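Local coordinates for SusD homolog (Bacteroides thetaiotaomicron VPI-5482, PDB 3IHV), which probably binds glycans at the outer membrane of this gut bacterium, ahead of their uptake, at residues A[139-142]-A[146-149]. Residues are numbered along the deposited sequence; the frame is centred on the assembly and turned at random. Where two conformers were deposited one is given.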
# COMPACT_ATOMS: atom_id res chain seq x y z
N VAL A 139 20.78 -2.32 5.31
CA VAL A 139 21.59 -1.77 6.38
C VAL A 139 20.71 -1.18 7.48
O VAL A 139 19.77 -0.40 7.22
CB VAL A 139 22.52 -0.62 5.88
CG1 VAL A 139 23.38 -0.08 7.02
CG2 VAL A 139 23.40 -1.07 4.75
N LEU A 140 21.04 -1.54 8.72
CA LEU A 140 20.45 -0.89 9.89
C LEU A 140 21.27 0.38 10.12
O LEU A 140 22.37 0.33 10.69
CB LEU A 140 20.50 -1.77 11.14
CG LEU A 140 19.46 -2.88 11.20
CD1 LEU A 140 19.69 -3.87 12.34
CD2 LEU A 140 18.08 -2.24 11.30
N MSE A 141 20.74 1.52 9.67
CA MSE A 141 21.36 2.83 9.78
C MSE A 141 20.79 3.46 11.04
O MSE A 141 19.80 4.22 11.00
CB MSE A 141 21.04 3.66 8.53
CG MSE A 141 21.92 4.83 8.32
SE MSE A 141 23.74 4.33 7.80
CE MSE A 141 23.43 3.67 6.06
N THR A 142 21.43 3.16 12.16
CA THR A 142 20.83 3.46 13.46
C THR A 142 21.01 4.82 14.05
O THR A 142 20.44 5.11 15.12
CB THR A 142 21.24 2.41 14.47
OG1 THR A 142 22.66 2.32 14.49
CG2 THR A 142 20.62 1.07 14.07
N MSE A 146 25.91 7.52 11.77
CA MSE A 146 26.24 6.43 10.87
C MSE A 146 26.05 6.81 9.41
O MSE A 146 26.84 6.39 8.55
CB MSE A 146 25.44 5.18 11.17
CG MSE A 146 26.05 3.96 10.56
SE MSE A 146 25.09 2.45 11.20
CE MSE A 146 25.31 2.77 13.09
N SER A 147 25.06 7.65 9.11
CA SER A 147 24.83 8.09 7.74
C SER A 147 26.01 8.86 7.15
O SER A 147 26.09 9.02 5.94
CB SER A 147 23.58 8.96 7.66
OG SER A 147 22.49 8.23 8.17
N ASN A 148 26.90 9.36 8.00
CA ASN A 148 28.05 10.12 7.55
C ASN A 148 29.36 9.34 7.57
O ASN A 148 30.42 9.89 7.28
CB ASN A 148 28.11 11.42 8.33
CG ASN A 148 26.91 12.30 8.00
OD1 ASN A 148 26.57 12.47 6.82
ND2 ASN A 148 26.20 12.74 9.02
N GLN A 149 29.27 8.05 7.90
CA GLN A 149 30.46 7.19 7.93
C GLN A 149 30.88 6.83 6.50
O GLN A 149 30.06 6.83 5.56
CB GLN A 149 30.20 5.87 8.68
CG GLN A 149 29.99 5.96 10.15
CD GLN A 149 29.61 4.62 10.75
OE1 GLN A 149 29.53 3.54 10.07
NE2 GLN A 149 29.33 4.66 12.03
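Met141 and Met146 bring the backbone closest, their CA atoms 6.2 Å apart, where the irregular segment 139-142, following helix 107-135, meets segment 146-149 on the short, weakly bonded helix 144-147. Both are selenomethionines, and their side chains pass each other at a slant. The chain of Met141 leaves with CG anti to its own N (chi1 -162°); the bend at chi2 (70°) swings SE against the flank of Met146, and chi3 then turns only the terminal methyl. Met146 and Ser147 each have two conformers, so their side-chain distances hold for one copy. In that copy Met141 SE lies 3.6 Å from Met146 CG. Met146 stays extended through chi2 (173°) and reaches back over the backbone of the first segment, its SE 3.5 Å from Leu140 O and 3.8 Å from Thr142 N. At the near end of Met141, CG sits 3.5 Å from Ser147 OG, so the serine hydroxyl borders the bent chain. Around this patch, Tyr128 OH and Asn92 ND2 hydrogen-bond the backbone N and O of Met141, while Tyr154 OH bonds Met146 O; Tyr85 and Tyr89 of helix 75-101 touch Met141 and Ser147. With no hydrogen bond from one segment to the other, van der Waals packing of selenium and carbon against each other and against backbone and hydroxyl oxygens joins the loop after helix 107-135 to the next short helix at the protein surface.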